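6-pyruvoyl tetrahydropterin synthase (Plasmodium falciparum, PDB 1Y13) belongs to the 6-pyruvoyl tetrahydropterin synthase family, forms an assembly of six subunits and binds zinc ions and biopterin. Local coordinates at residues S21-V26 / K58-V63; I163-S168 / A175-Y180. All coordinates share one frame; numbering follows the deposited sequence.

Contact 1. Residues S21-V26 / K58-V63; sequences SAEVSV and KVRGYV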
ATOM      1  N   SER A  21      -0.366  29.053   4.358  1.00 56.87           N
ATOM      2  CA  SER A  21       0.613  28.027   4.688  1.00 57.88           C
ATOM      3  C   SER A  21       0.357  26.730   3.917  1.00 57.92           C
ATOM      4  O   SER A  21      -0.789  26.412   3.572  1.00 56.79           O
ATOM      5  CB  SER A  21       0.688  27.757   6.201  1.00 60.03           C
ATOM      6  OG  SER A  21      -0.232  26.765   6.590  1.00 59.03           O
ATOM      7  N   ALA A  22       1.449  26.017   3.621  1.00 57.35           N
ATOM      8  CA  ALA A  22       1.434  24.787   2.850  1.00 56.25           C
ATOM      9  C   ALA A  22       2.401  23.796   3.501  1.00 57.20           C
ATOM     10  O   ALA A  22       3.349  24.208   4.152  1.00 55.81           O
ATOM     11  CB  ALA A  22       1.844  25.069   1.427  1.00 51.75           C
ATOM     12  N   GLU A  23       2.153  22.502   3.328  1.00 56.46           N
ATOM     13  CA  GLU A  23       3.053  21.464   3.847  1.00 57.10           C
ATOM     14  C   GLU A  23       3.652  20.643   2.737  1.00 57.13           C
ATOM     15  O   GLU A  23       3.043  20.482   1.676  1.00 55.47           O
ATOM     16  CB  GLU A  23       2.327  20.548   4.826  1.00 55.45           C
ATOM     17  CG  GLU A  23       1.782  21.288   6.034  1.00 66.02           C
ATOM     18  CD  GLU A  23       0.831  20.474   6.911  1.00 66.26           C
ATOM     19  OE1 GLU A  23       0.142  19.571   6.389  1.00 74.98           O
ATOM     20  OE2 GLU A  23       0.762  20.756   8.129  1.00 72.03           O
ATOM     21  N   VAL A  24       4.873  20.156   2.960  1.00 55.79           N
ATOM     22  CA  VAL A  24       5.447  19.101   2.123  1.00 55.62           C
ATOM     23  C   VAL A  24       5.863  17.940   3.032  1.00 57.68           C
ATOM     24  O   VAL A  24       6.262  18.146   4.190  1.00 55.04           O
ATOM     25  CB  VAL A  24       6.650  19.576   1.260  1.00 53.57           C
ATOM     26  CG1 VAL A  24       6.190  20.494   0.124  1.00 50.60           C
ATOM     27  CG2 VAL A  24       7.723  20.283   2.119  1.00 53.46           C
ATOM     28  N   SER A  25       5.722  16.723   2.528  1.00 56.60           N
ATOM     29  CA  SER A  25       6.153  15.538   3.262  1.00 57.54           C
ATOM     30  C   SER A  25       6.782  14.547   2.345  1.00 56.47           C
ATOM     31  O   SER A  25       6.456  14.481   1.157  1.00 55.02           O
ATOM     32  CB  SER A  25       5.029  14.852   4.064  1.00 57.43           C
ATOM     33  OG  SER A  25       3.984  14.413   3.246  1.00 62.09           O
ATOM     34  N   VAL A  26       7.703  13.792   2.925  1.00 55.44           N
ATOM     35  CA  VAL A  26       8.385  12.708   2.234  1.00 57.16           C
ATOM     36  C   VAL A  26       8.261  11.437   3.085  1.00 57.41           C
ATOM     37  O   VAL A  26       8.303  11.489   4.307  1.00 55.45           O
ATOM     38  CB  VAL A  26       9.872  13.058   1.940  1.00 55.09           C
ATOM     39  CG1 VAL A  26       9.946  14.208   0.963  1.00 50.82           C
ATOM     40  CG2 VAL A  26      10.601  13.441   3.247  1.00 57.28           C
ATOM     41  N   LYS A  58       7.367  15.684   7.712  1.00 55.52           N
ATOM     42  CA  LYS A  58       6.515  16.711   7.157  1.00 57.32           C
ATOM     43  C   LYS A  58       6.891  18.072   7.757  1.00 57.89           C
ATOM     44  O   LYS A  58       7.172  18.170   8.955  1.00 55.90           O
ATOM     45  CB  LYS A  58       5.068  16.353   7.446  1.00 58.81           C
ATOM     46  CG  LYS A  58       4.071  17.409   7.101  1.00 60.88           C
ATOM     47  CD  LYS A  58       2.690  16.848   7.241  1.00 60.82           C
ATOM     48  CE  LYS A  58       2.167  17.065   8.641  1.00 66.05           C
ATOM     49  NZ  LYS A  58       0.706  16.785   8.647  1.00 71.32           N
ATOM     50  N   VAL A  59       6.953  19.098   6.910  1.00 56.30           N
ATOM     51  CA  VAL A  59       7.230  20.465   7.356  1.00 58.09           C
ATOM     52  C   VAL A  59       6.158  21.422   6.838  1.00 58.12           C
ATOM     53  O   VAL A  59       5.661  21.278   5.732  1.00 55.52           O
ATOM     54  CB  VAL A  59       8.709  20.981   7.046  1.00 59.16           C
ATOM     55  CG1 VAL A  59       9.751  19.856   7.239  1.00 58.12           C
ATOM     56  CG2 VAL A  59       8.842  21.534   5.655  1.00 56.99           C
ATOM     57  N   ARG A  60       5.794  22.386   7.672  1.00 54.84           N
ATOM     58  CA  ARG A  60       4.802  23.381   7.298  1.00 56.67           C
ATOM     59  C   ARG A  60       5.495  24.724   7.149  1.00 56.53           C
ATOM     60  O   ARG A  60       6.229  25.165   8.041  1.00 55.34           O
ATOM     61  CB  ARG A  60       3.716  23.441   8.353  1.00 50.72           C
ATOM     62  CG  ARG A  60       2.541  24.305   7.994  1.00 56.87           C
ATOM     63  CD  ARG A  60       1.586  24.372   9.175  1.00 58.64           C
ATOM     64  NE  ARG A  60       1.177  23.023   9.566  1.00 65.94           N
ATOM     65  CZ  ARG A  60       0.772  22.663  10.780  1.00 65.93           C
ATOM     66  NH1 ARG A  60       0.692  23.552  11.773  1.00 63.68           N
ATOM     67  NH2 ARG A  60       0.439  21.399  10.995  1.00 64.82           N
ATOM     68  N   GLY A  61       5.275  25.351   6.003  1.00 56.15           N
ATOM     69  CA  GLY A  61       5.882  26.624   5.675  1.00 57.35           C
ATOM     70  C   GLY A  61       4.989  27.388   4.722  1.00 57.07           C
ATOM     71  O   GLY A  61       3.780  27.414   4.904  1.00 56.51           O
ATOM     72  N   TYR A  62       5.607  28.010   3.722  1.00 55.95           N
ATOM     73  CA  TYR A  62       4.935  28.820   2.714  1.00 57.76           C
ATOM     74  C   TYR A  62       5.588  28.553   1.387  1.00 57.26           C
ATOM     75  O   TYR A  62       6.770  28.221   1.335  1.00 57.80           O
ATOM     76  CB  TYR A  62       5.046  30.327   3.045  1.00 53.66           C
ATOM     77  CG  TYR A  62       4.385  30.657   4.356  1.00 56.06           C
ATOM     78  CD1 TYR A  62       3.034  30.967   4.409  1.00 57.15           C
ATOM     79  CD2 TYR A  62       5.100  30.591   5.562  1.00 55.61           C
ATOM     80  CE1 TYR A  62       2.411  31.236   5.616  1.00 55.29           C
ATOM     81  CE2 TYR A  62       4.479  30.854   6.777  1.00 57.76           C
ATOM     82  CZ  TYR A  62       3.131  31.178   6.787  1.00 53.94           C
ATOM     83  OH  TYR A  62       2.491  31.440   7.966  1.00 57.36           O
ATOM     84  N   VAL A  63       4.831  28.688   0.314  1.00 56.05           N
ATOM     85  CA  VAL A  63       5.421  28.607  -1.006  1.00 57.41           C
ATOM     86  C   VAL A  63       6.359  29.817  -1.182  1.00 57.87           C
ATOM     87  O   VAL A  63       5.916  30.940  -1.112  1.00 57.11           O
ATOM     88  CB  VAL A  63       4.326  28.553  -2.114  1.00 55.01           C
ATOM     89  CG1 VAL A  63       4.960  28.544  -3.486  1.00 54.28           C
ATOM     90  CG2 VAL A  63       3.429  27.319  -1.923  1.00 55.68           C
TER
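The guanidinium of Arg-60 and the carboxylate of Glu-23 meet edge on, their planes 29° apart and so nearly coplanar. Arg-60 presents its side, NE and NH2 together, and both nitrogens converge on one oxygen: NE lies 2.7 Å from Glu-23 OE2, NH2 3.0 Å from Glu-23 OE2. That oxygen sits close to the guanidinium plane; NE reaches it on the anti side, while NH2 comes up nearly in line with its C-O bond. The chain of Arg-60 leaves with CG anti to the backbone N (chi1 -172°) and runs beside Glu-23, CG against CG, before bending at chi3. Tyr-162 makes a cation-pi contact with the same guanidinium. The other carboxylate oxygen, Glu-23 OE1, has a long salt bridge to Lys-58 NZ at 3.6 Å, so the acid lies between two cations, which would tend to keep it ionised. The ring of Tyr-62 approaches Ser-21 obliquely, CE1 being 3.7 Å from Ser-21 N.

Beneath these side chains two antiparallel strands pair. Ala-22 and Gly-61 exchange backbone hydrogen bonds, as do Val-24 and Val-59; Gly-61 N to Ala-22 O is nearly straight at 174°. On the sheet face opposite the charges, Val-24 CG2 touches Val-59 CG2 at 3.9 Å.

The two segments belong to strands 21-41 and 49-62, neighbours in the antiparallel sheet. Val-24 rests on Phe-72 and Leu-75 of helix 72-86 and comes within about 4 Å of a bound biopterin, measured from its side chain. Segment 21-26 also pairs with a strand of the second subunit, carrying the sheet across the interface, while strand 49-62 has strand 162-168 on its other side, with Arg-60 bonded through its backbone to Tyr-162.

Contact 2. Residues I163-S168 / A175-Y180; sequences IEISVS and AIVHKY
Ile-163, Ile-165 and Val-167 pair with Lys-179, Val-177 and Ala-175 through six antiparallel backbone hydrogen bonds, the short strand axes 4.8 Å apart at closest approach and running at 159° to each other. At one end Val-167 N is 2.8 Å from Ala-175 O, and Ala-175 N returns the bond to Val-167 O.

On one face Ile-165 and Val-177 lie side by side and point the same way. Ile-165 holds CG1 between its backbone N and carbonyl carbon (chi1 70°). Through this branch the two side chains close up, Ile-165 CG1 lying 3.5 Å from Val-177 CG2; Ile-165 CD1 follows at 4.0 Å from Val-177 CG2.

On the other face Ile-176 touches both Glu-164 and Ser-166, and its two branches serve different neighbours. Its CG2, anti to the backbone N, meets the extended chain of Glu-164 at a slant: CG of Glu-164 is 3.5 Å from Ile-176 CG2, and Glu-164 CD and OE2 lie close to the same methyl. Its CG1 instead faces the hydroxyl of Ser-166, with Ser-166 OG 3.3 Å from Ile-176 CG1. The carboxylate of Glu-164 finds its strongest polar partner in Tyr-162, whose OH hydrogen-bonds OE1. Farther along, His-178 CB sits 3.4 Å from Ile-163 O, while the imidazole turns off from segment 163-168.

These segments are the paired arms of the beta hairpin of strands 162-168 and 173-180. Below the face of Ile-163 and Ile-165 runs helix 135-150, with Leu-143 and Ile-147 against Ile-163 and Leu-146 against Ile-165. Strand 162-168 is flanked on its other edge by strand 49-62, whereas Ala-175 and Ile-176 pair with a strand of the third subunit, where Ile-176 packs on Glu-23 of that chain, extending the sheet across the interface.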
ATOM      1  N   ILE A 163       7.414  21.268  12.325  1.00 56.35           N
ATOM      2  CA  ILE A 163       8.044  20.050  11.830  1.00 57.16           C
ATOM      3  C   ILE A 163       7.439  18.852  12.562  1.00 57.64           C
ATOM      4  O   ILE A 163       7.228  18.879  13.781  1.00 56.01           O
ATOM      5  CB  ILE A 163       9.564  20.104  12.035  1.00 59.98           C
ATOM      6  CG1 ILE A 163      10.158  21.238  11.211  1.00 61.98           C
ATOM      7  CG2 ILE A 163      10.237  18.818  11.580  1.00 60.34           C
ATOM      8  CD1 ILE A 163      11.550  21.608  11.603  1.00 68.37           C
ATOM      9  N   GLU A 164       7.180  17.790  11.816  1.00 56.89           N
ATOM     10  CA  GLU A 164       6.540  16.613  12.361  1.00 56.44           C
ATOM     11  C   GLU A 164       7.188  15.375  11.766  1.00 57.76           C
ATOM     12  O   GLU A 164       7.407  15.299  10.553  1.00 57.41           O
ATOM     13  CB  GLU A 164       5.065  16.651  12.003  1.00 56.07           C
ATOM     14  CG  GLU A 164       4.213  15.595  12.652  1.00 57.93           C
ATOM     15  CD  GLU A 164       2.822  15.583  12.051  1.00 66.04           C
ATOM     16  OE1 GLU A 164       1.978  16.438  12.427  1.00 66.91           O
ATOM     17  OE2 GLU A 164       2.578  14.721  11.189  1.00 65.57           O
ATOM     18  N   ILE A 165       7.521  14.409  12.614  1.00 57.08           N
ATOM     19  CA  ILE A 165       7.931  13.114  12.105  1.00 58.77           C
ATOM     20  C   ILE A 165       7.026  12.002  12.626  1.00 57.65           C
ATOM     21  O   ILE A 165       6.535  12.041  13.764  1.00 57.04           O
ATOM     22  CB  ILE A 165       9.428  12.739  12.408  1.00 63.84           C
ATOM     23  CG1 ILE A 165       9.637  12.468  13.870  1.00 60.83           C
ATOM     24  CG2 ILE A 165      10.433  13.790  11.965  1.00 63.00           C
ATOM     25  CD1 ILE A 165      10.485  11.290  14.060  1.00 57.74           C
ATOM     26  N   SER A 166       6.799  11.017  11.777  1.00 55.67           N
ATOM     27  CA  SER A 166       6.142   9.807  12.171  1.00 56.60           C
ATOM     28  C   SER A 166       7.190   8.722  12.168  1.00 57.96           C
ATOM     29  O   SER A 166       7.969   8.603  11.218  1.00 57.03           O
ATOM     30  CB  SER A 166       5.065   9.448  11.161  1.00 58.40           C
ATOM     31  OG  SER A 166       3.913  10.243  11.373  1.00 74.78           O
ATOM     32  N   VAL A 167       7.213   7.921  13.220  1.00 56.60           N
ATOM     33  CA  VAL A 167       8.107   6.770  13.265  1.00 57.82           C
ATOM     34  C   VAL A 167       7.236   5.545  13.458  1.00 57.40           C
ATOM     35  O   VAL A 167       6.562   5.429  14.488  1.00 56.26           O
ATOM     36  CB  VAL A 167       9.157   6.836  14.402  1.00 57.48           C
ATOM     37  CG1 VAL A 167      10.078   5.612  14.329  1.00 57.22           C
ATOM     38  CG2 VAL A 167       9.994   8.090  14.325  1.00 54.84           C
ATOM     39  N   SER A 168       7.244   4.634  12.483  1.00 53.92           N
ATOM     40  CA  SER A 168       6.531   3.391  12.664  1.00 56.71           C
ATOM     41  C   SER A 168       7.473   2.279  13.119  1.00 57.11           C
ATOM     42  O   SER A 168       8.576   2.138  12.589  1.00 58.41           O
ATOM     43  CB  SER A 168       5.785   3.004  11.392  1.00 55.67           C
ATOM     44  OG  SER A 168       6.704   2.709  10.370  1.00 62.01           O
ATOM     45  N   ALA A 175       4.240   6.291  16.011  1.00 56.42           N
ATOM     46  CA  ALA A 175       4.240   7.448  16.876  1.00 56.46           C
ATOM     47  C   ALA A 175       4.514   8.692  16.035  1.00 56.86           C
ATOM     48  O   ALA A 175       5.265   8.646  15.064  1.00 56.81           O
ATOM     49  CB  ALA A 175       5.309   7.291  17.931  1.00 57.84           C
ATOM     50  N   ILE A 176       3.894   9.797  16.415  1.00 55.51           N
ATOM     51  CA  ILE A 176       4.014  11.065  15.732  1.00 56.22           C
ATOM     52  C   ILE A 176       4.408  12.115  16.754  1.00 56.82           C
ATOM     53  O   ILE A 176       3.719  12.314  17.742  1.00 56.02           O
ATOM     54  CB  ILE A 176       2.692  11.457  15.057  1.00 58.21           C
ATOM     55  CG1 ILE A 176       2.205  10.328  14.137  1.00 58.62           C
ATOM     56  CG2 ILE A 176       2.848  12.741  14.254  1.00 51.17           C
ATOM     57  CD1 ILE A 176       1.013   9.554  14.703  1.00 67.03           C
ATOM     58  N   VAL A 177       5.559  12.737  16.543  1.00 56.37           N
ATOM     59  CA  VAL A 177       6.057  13.779  17.432  1.00 56.93           C
ATOM     60  C   VAL A 177       6.264  15.028  16.585  1.00 57.22           C
ATOM     61  O   VAL A 177       6.444  14.932  15.374  1.00 56.71           O
ATOM     62  CB  VAL A 177       7.392  13.363  18.163  1.00 55.03           C
ATOM     63  CG1 VAL A 177       7.152  12.231  19.151  1.00 56.93           C
ATOM     64  CG2 VAL A 177       8.468  12.921  17.164  1.00 56.45           C
ATOM     65  N   HIS A 178       6.231  16.192  17.216  1.00 55.63           N
ATOM     66  CA  HIS A 178       6.339  17.434  16.479  1.00 56.85           C
ATOM     67  C   HIS A 178       7.077  18.515  17.256  1.00 58.29           C
ATOM     68  O   HIS A 178       7.319  18.383  18.465  1.00 56.55           O
ATOM     69  CB  HIS A 178       4.946  17.934  16.136  1.00 51.38           C
ATOM     70  CG  HIS A 178       4.180  18.399  17.333  1.00 58.26           C
ATOM     71  ND1 HIS A 178       3.382  17.557  18.076  1.00 58.24           N
ATOM     72  CD2 HIS A 178       4.105  19.615  17.931  1.00 59.50           C
ATOM     73  CE1 HIS A 178       2.845  18.234  19.077  1.00 60.82           C
ATOM     74  NE2 HIS A 178       3.270  19.483  19.013  1.00 58.89           N
ATOM     75  N   LYS A 179       7.401  19.600  16.554  1.00 57.54           N
ATOM     76  CA  LYS A 179       7.957  20.778  17.182  1.00 57.29           C
ATOM     77  C   LYS A 179       7.551  22.006  16.401  1.00 58.48           C
ATOM     78  O   LYS A 179       7.625  22.019  15.167  1.00 56.98           O
ATOM     79  CB  LYS A 179       9.475  20.693  17.260  1.00 58.46           C
ATOM     80  CG  LYS A 179      10.066  21.543  18.393  1.00 64.83           C
ATOM     81  CD  LYS A 179      11.494  21.111  18.692  1.00 72.50           C
ATOM     82  CE  LYS A 179      11.589  19.656  19.240  1.00 74.15           C
ATOM     83  NZ  LYS A 179      11.892  19.596  20.705  1.00 73.12           N
ATOM     84  N   TYR A 180       7.092  23.019  17.135  1.00 56.35           N
ATOM     85  CA  TYR A 180       6.826  24.332  16.583  1.00 58.85           C
ATOM     86  C   TYR A 180       8.132  25.086  16.645  1.00 58.17           C
ATOM     87  O   TYR A 180       8.765  25.125  17.693  1.00 59.05           O
ATOM     88  CB  TYR A 180       5.731  25.066  17.392  1.00 57.75           C
ATOM     89  CG  TYR A 180       4.360  24.572  17.017  1.00 59.72           C
ATOM     90  CD1 TYR A 180       3.679  25.122  15.925  1.00 60.88           C
ATOM     91  CD2 TYR A 180       3.761  23.517  17.708  1.00 63.32           C
ATOM     92  CE1 TYR A 180       2.425  24.644  15.537  1.00 62.86           C
ATOM     93  CE2 TYR A 180       2.505  23.032  17.332  1.00 61.60           C
ATOM     94  CZ  TYR A 180       1.847  23.603  16.249  1.00 63.98           C
ATOM     95  OH  TYR A 180       0.610  23.135  15.865  1.00 69.25           O
TER

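From the N terminus, segment 21-26 opens strand 21-41; the chain returns along strand 49-62, and contact 1 closes that loop, with mostly strand between its segments. Helix 72-86, the smaller sheets and helices 135-150 and 152-157 come next, before strand 162-168 turns back into 173-180 and contact 2 closes a tight hairpin. The two loops follow in series, neither nesting nor crossing. They meet in one sheet, their centres 14 Å apart, because strands 49-62 and 162-168 are neighbours: Lys-58 N lies 2.9 Å from Glu-164 O, a probable hydrogen bond. Contact 1 thus ties the N-terminal strands, contact 2 the C-terminal ones, and each continues into a different neighbouring subunit.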